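Local coordinates for uncharacterized protein (Staphylococcus aureus subsp. aureus, PDB 4H0A) that is of unknown function but carries a CAP (cysteine-rich secretory protein) domain joined to a CAP-associated N-terminal domain, at residues A[288-293]-A[298-303]; A[211-216]-A[305-310]; A[165-170]-A[218-223]. All coordinates share one frame; numbering follows the deposited sequence.

Contact 1 (A[288-293]-A[298-303]); sequences SWMNSD and RLLNSK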
# COMPACT_ATOMS: atom_id res chain seq x y z
N SER A 288 -1.85 -3.66 -6.64
CA SER A 288 -2.82 -4.14 -7.64
C SER A 288 -2.96 -3.15 -8.79
O SER A 288 -3.03 -3.58 -9.94
CB SER A 288 -4.17 -4.43 -6.99
OG SER A 288 -4.05 -5.53 -6.11
N TRP A 289 -2.95 -1.83 -8.51
CA TRP A 289 -3.02 -0.83 -9.58
C TRP A 289 -1.71 -0.81 -10.39
O TRP A 289 -1.76 -0.75 -11.62
CB TRP A 289 -3.32 0.57 -9.01
CG TRP A 289 -4.72 0.74 -8.51
CD1 TRP A 289 -5.73 -0.18 -8.53
CD2 TRP A 289 -5.26 1.90 -7.86
NE1 TRP A 289 -6.87 0.35 -7.98
CE2 TRP A 289 -6.60 1.61 -7.52
CE3 TRP A 289 -4.74 3.16 -7.54
CZ2 TRP A 289 -7.43 2.55 -6.91
CZ3 TRP A 289 -5.57 4.09 -6.94
CH2 TRP A 289 -6.90 3.78 -6.63
N MSE A 290 -0.55 -0.91 -9.72
CA MSE A 290 0.76 -0.93 -10.39
C MSE A 290 0.92 -2.18 -11.29
O MSE A 290 1.72 -2.13 -12.23
CB MSE A 290 1.91 -0.92 -9.35
CG MSE A 290 2.09 0.42 -8.59
SE MSE A 290 2.73 1.86 -9.68
CE MSE A 290 4.40 1.14 -10.32
N ASN A 291 0.19 -3.29 -11.02
CA ASN A 291 0.30 -4.52 -11.81
C ASN A 291 -0.86 -4.68 -12.81
O ASN A 291 -1.05 -5.76 -13.38
CB ASN A 291 0.42 -5.72 -10.88
CG ASN A 291 1.80 -5.77 -10.26
OD1 ASN A 291 2.64 -6.55 -10.68
ND2 ASN A 291 2.09 -4.91 -9.30
N SER A 292 -1.59 -3.58 -13.09
CA SER A 292 -2.63 -3.49 -14.10
C SER A 292 -2.19 -2.37 -15.03
O SER A 292 -2.12 -1.23 -14.58
CB SER A 292 -3.98 -3.22 -13.46
OG SER A 292 -4.94 -2.82 -14.42
N ASP A 293 -1.82 -2.69 -16.29
CA ASP A 293 -1.31 -1.70 -17.26
C ASP A 293 -2.16 -0.44 -17.34
O ASP A 293 -1.62 0.67 -17.31
CB ASP A 293 -1.21 -2.33 -18.66
CG ASP A 293 -0.68 -1.38 -19.72
OD1 ASP A 293 0.46 -0.88 -19.56
OD2 ASP A 293 -1.43 -1.09 -20.68
N ARG A 298 -2.22 5.31 -15.59
CA ARG A 298 -2.85 6.50 -15.00
C ARG A 298 -2.03 7.03 -13.82
O ARG A 298 -1.80 8.24 -13.75
CB ARG A 298 -4.29 6.19 -14.54
CG ARG A 298 -5.25 5.98 -15.71
CD ARG A 298 -6.43 5.11 -15.31
NE ARG A 298 -7.31 4.83 -16.44
CZ ARG A 298 -8.30 3.93 -16.42
NH1 ARG A 298 -8.54 3.21 -15.33
NH2 ARG A 298 -9.04 3.74 -17.51
N LEU A 299 -1.58 6.14 -12.91
CA LEU A 299 -0.76 6.55 -11.76
C LEU A 299 0.53 7.23 -12.20
O LEU A 299 0.94 8.22 -11.60
CB LEU A 299 -0.37 5.34 -10.88
CG LEU A 299 -1.41 4.78 -9.92
CD1 LEU A 299 -0.95 3.44 -9.38
CD2 LEU A 299 -1.67 5.72 -8.77
N LEU A 300 1.18 6.68 -13.24
CA LEU A 300 2.46 7.18 -13.75
C LEU A 300 2.31 8.03 -15.01
O LEU A 300 3.25 8.13 -15.80
CB LEU A 300 3.37 5.98 -14.06
CG LEU A 300 3.51 4.95 -12.94
CD1 LEU A 300 4.34 3.78 -13.40
CD2 LEU A 300 4.08 5.58 -11.67
N ASN A 301 1.16 8.69 -15.19
CA ASN A 301 0.95 9.53 -16.36
C ASN A 301 1.66 10.87 -16.16
O ASN A 301 1.37 11.58 -15.20
CB ASN A 301 -0.54 9.76 -16.59
CG ASN A 301 -0.86 10.15 -18.00
OD1 ASN A 301 -0.14 10.92 -18.63
ND2 ASN A 301 -1.97 9.64 -18.53
N SER A 302 2.59 11.22 -17.06
CA SER A 302 3.32 12.48 -16.97
C SER A 302 2.42 13.70 -17.24
O SER A 302 2.75 14.79 -16.78
CB SER A 302 4.49 12.50 -17.95
OG SER A 302 4.05 12.26 -19.28
N LYS A 303 1.30 13.53 -17.98
CA LYS A 303 0.43 14.65 -18.32
C LYS A 303 -0.46 15.10 -17.14
O LYS A 303 -0.75 16.29 -17.06
CB LYS A 303 -0.45 14.32 -19.55

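Contact 2 (A[211-216]-A[305-310]); sequences EVTNEM and DEMGGD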
# COMPACT_ATOMS: atom_id res chain seq x y z
N GLU A 211 -0.25 10.00 -0.68
CA GLU A 211 1.19 9.98 -0.40
C GLU A 211 1.90 8.83 -1.10
O GLU A 211 2.94 9.05 -1.71
CB GLU A 211 1.46 9.87 1.10
CG GLU A 211 1.13 11.16 1.84
CD GLU A 211 1.22 11.05 3.35
OE1 GLU A 211 1.29 9.92 3.89
OE2 GLU A 211 1.23 12.12 4.00
N VAL A 212 1.34 7.60 -1.03
CA VAL A 212 1.99 6.45 -1.66
C VAL A 212 1.94 6.61 -3.19
O VAL A 212 2.90 6.24 -3.87
CB VAL A 212 1.40 5.10 -1.20
CG1 VAL A 212 2.03 3.95 -2.01
CG2 VAL A 212 1.65 4.89 0.29
N THR A 213 0.85 7.19 -3.74
CA THR A 213 0.78 7.45 -5.19
C THR A 213 1.93 8.36 -5.60
O THR A 213 2.58 8.10 -6.60
CB THR A 213 -0.57 8.08 -5.56
OG1 THR A 213 -1.59 7.10 -5.39
CG2 THR A 213 -0.59 8.65 -6.99
N ASN A 214 2.18 9.43 -4.82
CA ASN A 214 3.24 10.37 -5.14
C ASN A 214 4.63 9.75 -4.90
O ASN A 214 5.55 10.08 -5.64
CB ASN A 214 3.06 11.70 -4.39
CG ASN A 214 2.03 12.60 -5.07
OD1 ASN A 214 1.76 12.48 -6.27
ND2 ASN A 214 1.43 13.53 -4.32
N GLU A 215 4.80 8.83 -3.93
CA GLU A 215 6.09 8.14 -3.76
C GLU A 215 6.40 7.28 -4.98
O GLU A 215 7.54 7.28 -5.44
CB GLU A 215 6.09 7.25 -2.50
CG GLU A 215 6.11 8.02 -1.19
CD GLU A 215 7.28 8.98 -1.02
OE1 GLU A 215 8.42 8.59 -1.37
OE2 GLU A 215 7.04 10.12 -0.57
N MSE A 216 5.38 6.60 -5.54
CA MSE A 216 5.55 5.77 -6.74
C MSE A 216 5.91 6.65 -7.93
O MSE A 216 6.81 6.30 -8.70
CB MSE A 216 4.28 4.95 -7.03
CG MSE A 216 3.96 3.91 -5.96
SE MSE A 216 5.32 2.55 -5.78
CE MSE A 216 6.34 3.31 -4.17
N ASP A 305 -1.59 16.47 -13.53
CA ASP A 305 -0.98 17.35 -12.53
C ASP A 305 -1.82 17.45 -11.23
O ASP A 305 -1.33 18.02 -10.27
CB ASP A 305 -0.71 18.75 -13.10
CG ASP A 305 -1.77 19.29 -14.04
OD1 ASP A 305 -2.97 19.05 -13.78
OD2 ASP A 305 -1.40 19.92 -15.05
N GLU A 306 -3.05 16.86 -11.19
CA GLU A 306 -3.91 16.91 -10.00
C GLU A 306 -4.63 15.60 -9.79
O GLU A 306 -4.83 14.83 -10.74
CB GLU A 306 -4.96 18.02 -10.14
CG GLU A 306 -4.39 19.42 -10.19
CD GLU A 306 -5.43 20.52 -10.26
OE1 GLU A 306 -6.64 20.21 -10.25
OE2 GLU A 306 -5.02 21.70 -10.35
N MSE A 307 -5.06 15.37 -8.55
CA MSE A 307 -5.81 14.18 -8.19
C MSE A 307 -6.73 14.48 -7.00
O MSE A 307 -6.53 15.44 -6.26
CB MSE A 307 -4.87 13.01 -7.86
CG MSE A 307 -4.05 13.21 -6.58
SE MSE A 307 -2.85 11.71 -6.20
CE MSE A 307 -1.83 12.65 -4.85
N GLY A 308 -7.72 13.63 -6.83
CA GLY A 308 -8.66 13.71 -5.73
C GLY A 308 -9.34 12.37 -5.60
O GLY A 308 -9.66 11.75 -6.61
N GLY A 309 -9.51 11.90 -4.38
CA GLY A 309 -10.10 10.58 -4.20
C GLY A 309 -10.98 10.46 -2.99
O GLY A 309 -11.32 11.46 -2.35
N ASP A 310 -11.37 9.23 -2.71
CA ASP A 310 -12.15 8.91 -1.53
C ASP A 310 -11.91 7.47 -1.13
O ASP A 310 -11.59 6.64 -1.97
CB ASP A 310 -13.65 9.14 -1.78
CG ASP A 310 -14.48 9.10 -0.50
OD1 ASP A 310 -13.99 9.56 0.56
OD2 ASP A 310 -15.62 8.61 -0.55

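Contact 3 (A[165-170]-A[218-223]); sequences KVLSVR and KLKGLK. With EDO (1,2-ethanediol), chain C.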
# COMPACT_ATOMS: atom_id res chain seq x y z
N LYS A 165 11.93 -3.90 -11.05
CA LYS A 165 12.78 -3.36 -9.99
C LYS A 165 12.00 -3.24 -8.70
O LYS A 165 10.79 -3.01 -8.75
CB LYS A 165 13.35 -2.00 -10.40
CG LYS A 165 14.30 -2.06 -11.58
CD LYS A 165 14.91 -0.70 -11.89
CE LYS A 165 15.96 -0.79 -12.98
NZ LYS A 165 16.75 0.47 -13.08
N VAL A 166 12.69 -3.32 -7.54
CA VAL A 166 12.07 -3.20 -6.23
C VAL A 166 11.60 -1.74 -6.02
O VAL A 166 12.40 -0.81 -6.14
CB VAL A 166 13.01 -3.65 -5.08
CG1 VAL A 166 12.41 -3.34 -3.70
CG2 VAL A 166 13.34 -5.13 -5.21
N LEU A 167 10.31 -1.57 -5.72
CA LEU A 167 9.69 -0.26 -5.51
C LEU A 167 9.62 0.11 -4.04
O LEU A 167 9.77 1.27 -3.67
CB LEU A 167 8.26 -0.27 -6.06
CG LEU A 167 8.12 -0.55 -7.56
CD1 LEU A 167 6.69 -0.90 -7.90
CD2 LEU A 167 8.62 0.63 -8.39
N SER A 168 9.30 -0.88 -3.21
CA SER A 168 9.10 -0.66 -1.79
C SER A 168 9.17 -2.00 -1.06
O SER A 168 9.10 -3.05 -1.70
CB SER A 168 7.73 -0.01 -1.57
OG SER A 168 6.69 -0.75 -2.18
N VAL A 169 9.36 -1.96 0.26
CA VAL A 169 9.40 -3.18 1.07
C VAL A 169 8.58 -2.95 2.32
O VAL A 169 8.66 -1.87 2.92
CB VAL A 169 10.84 -3.61 1.45
CG1 VAL A 169 10.84 -4.89 2.29
CG2 VAL A 169 11.72 -3.77 0.21
N ARG A 170 7.81 -3.96 2.74
CA ARG A 170 7.10 -3.91 4.01
C ARG A 170 7.59 -5.05 4.86
O ARG A 170 7.41 -6.20 4.47
CB ARG A 170 5.57 -3.97 3.86
CG ARG A 170 4.85 -4.13 5.22
CD ARG A 170 3.43 -3.63 5.19
NE ARG A 170 2.60 -4.43 4.29
CZ ARG A 170 1.38 -4.09 3.89
NH1 ARG A 170 0.82 -2.97 4.33
NH2 ARG A 170 0.71 -4.88 3.06
N LYS A 218 7.44 9.63 -7.73
CA LYS A 218 8.80 10.14 -7.49
C LYS A 218 9.87 9.11 -7.88
O LYS A 218 10.89 9.50 -8.43
CB LYS A 218 9.01 10.60 -6.03
CG LYS A 218 8.43 11.99 -5.75
CD LYS A 218 8.74 12.48 -4.34
CE LYS A 218 8.04 11.70 -3.25
NZ LYS A 218 8.18 12.36 -1.92
N LEU A 219 9.63 7.79 -7.66
CA LEU A 219 10.61 6.77 -8.06
C LEU A 219 10.84 6.75 -9.57
O LEU A 219 11.94 6.40 -10.00
CB LEU A 219 10.19 5.36 -7.62
CG LEU A 219 10.22 5.07 -6.13
CD1 LEU A 219 9.64 3.70 -5.85
CD2 LEU A 219 11.64 5.16 -5.58
N LYS A 220 9.82 7.12 -10.38
CA LYS A 220 9.94 7.16 -11.84
C LYS A 220 10.32 8.56 -12.36
O LYS A 220 10.26 8.78 -13.57
CB LYS A 220 8.63 6.70 -12.50
CG LYS A 220 8.07 5.37 -11.97
CD LYS A 220 9.09 4.22 -11.97
CE LYS A 220 8.45 2.90 -11.57
NZ LYS A 220 7.79 2.21 -12.71
N GLY A 221 10.74 9.47 -11.49
CA GLY A 221 11.14 10.82 -11.89
C GLY A 221 10.02 11.73 -12.34
O GLY A 221 10.28 12.73 -13.01
N LEU A 222 8.76 11.41 -11.96
CA LEU A 222 7.58 12.21 -12.31
C LEU A 222 7.27 13.22 -11.24
O LEU A 222 7.61 13.00 -10.07
CB LEU A 222 6.35 11.31 -12.51
CG LEU A 222 6.45 10.24 -13.58
CD1 LEU A 222 5.31 9.26 -13.45
CD2 LEU A 222 6.47 10.85 -14.96
N LYS A 223 6.59 14.31 -11.61
CA LYS A 223 6.18 15.34 -10.66
C LYS A 223 5.03 14.80 -9.80
O LYS A 223 4.18 14.07 -10.31
CB LYS A 223 5.75 16.62 -11.38
CG LYS A 223 6.88 17.30 -12.15
CD LYS A 223 6.41 18.60 -12.80
CE LYS A 223 7.50 19.27 -13.61
NZ LYS A 223 7.03 20.54 -14.22
C1 EDO C . 0.52 0.09 5.95
O1 EDO C . 1.72 -0.67 5.98
C2 EDO C . -0.24 -0.31 7.24
O2 EDO C . -1.49 0.33 7.31

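Contact 1 (A[288-293]-A[298-303])
The indole of Trp289 meets Leu299 at an edge: Leu299 CD2 lies near the ring plane, 4.2 Å from Trp289 CE3. Outside the two segments the imidazole of His295 packs against the same indole, their planes inclined by about 30°, and Trp289 NE1 makes a weak hydrogen bond to Val275 O. This is core packing of the CAP domain, an alpha-beta-alpha sandwich, where helices 282-290 and 293-299 follow each other over a tight turn. The methyl Leu299 CD1 is the main point of contact, resting 3.7 Å from Trp289 CB and against the selenium of Met290 as well. A branched leucine suits this place because CD1 can lie against both Trp289 CB and Met290 SE while CD2 sits at the indole edge. Met290, present as selenomethionine, is flexible enough to curl: bends at chi2 (-69°) and chi3 (-59°) bring its SE to Leu299 and its CE to Leu300, crossing both side chains at about a right angle. No hydrogen bond joins the segments. Beyond the packing, Arg217 NH1 holds the backbone oxygens of Leu299 and Asn301 where helix 293-299 ends, and an Asx turn follows, in which Asn301 OD1 accepts from Lys303 N at 3.1 Å.

Contact 2 (A[211-216]-A[305-310])
Met307 sends CG between its backbone N and carbonyl carbon (chi1 68°) and then runs straight through chi2 and chi3 (167°), which carries its selenium and methyl from strand 306-312 across to Thr213 and Asn214. In Thr213, chi1 of -69° puts OG1 beside the backbone N, where it bonds back to Leu209 O in its own helix, while CG2 is left to meet Met307 SE at 3.9 Å. Threonine suits this buried site because its hydroxyl is satisfied by the helix and its methyl serves the apolar core. The Met307 methyl, CE, ends against the carboxamide of Asn214, 3.4 Å from ND2 and 3.9 Å from OD1. This is van der Waals contact between side chains that come from opposite directions, and the amide's polar partners lie elsewhere: OD1 takes a hydrogen bond from Leu225 N. A long, unbranched methionine, here present as selenomethionine, can span the gap, for the CA atoms of Thr213 and Met307 stand 9.9 Å apart. Such helix-on-sheet packing belongs to the CAP alpha-beta-alpha sandwich. Leu318 of the adjacent strand 315-322 touches both Thr213 and Met307, Leu225 lies on Met307, and Ile286 of helix 282-290 packs against Thr213.

Contact 3 (A[165-170]-A[218-223])
The backbones of Leu167 and Leu219 approach to 7.5 Å between CA atoms, where a beta bulge in strand 166-172, an inner strand of its sheet, faces the C-terminal end of helix 201-219. The bulge is of the classic kind, Leu167 and Ser168 both facing Tyr158, and the helix closes in a Schellman motif with Gly221, whose positive phi suits glycine, as its C-prime residue. The contact thus joins the CAP-associated N-terminal domain to the CAP domain. Leu219 reaches over with CD1, which sits 3.3 Å from the carbonyl oxygen of Leu167 and 4.1 Å from Leu167 CD2. That oxygen is not left to the methyl alone, since Thr96 OG1 hydrogen-bonds to it from the neighbouring strand. Leucines fit a partly buried seam because their terminal methyls can lie against each other and against the backbone. Lys220 adds its aliphatic part: a bend at chi2 (-52°), with chi3 extended, carries CE to 3.9 Å from Leu167 CD2, the two side chains crossing at about a right angle. Lysine can serve two needs at once, for a further bend at chi4 (84°) directs NZ to a salt bridge with Asp160, tying the helix end to the N-terminal domain by charge as well. Farther along the strand, Arg170 pairs with Asp281 of the CAP domain, and its NE bonds to Gln156. A 1,2-ethanediol, probably from the crystallisation liquor, lies at the edge of its guanidinium group; Arg170 NH1 donates to the diol O1 at 3.0 Å, with an N-H...O angle of 156°.

The three contacts form one continuous body of packing, with centres 11 to 13 Å apart. Contacts 1 and 2 share the interior of the CAP domain and meet where Leu299 CD2 lies 3.6 Å from Thr213 CG2. Helix 201-219 serves both contact 2 and contact 3, so the helix that packs on the CAP sheet also faces the N-terminal domain. That domain is touched from contact 1 as well, since Met290 CE comes to 3.9 Å from Leu167 CD1, while Met216 CE reaches Leu167 O at 4.0 Å. Leu167 is therefore met from all three segment pairs. No active site is established here; the ethanediol beside Arg170 is probably from the crystallisation liquor and marks no known site.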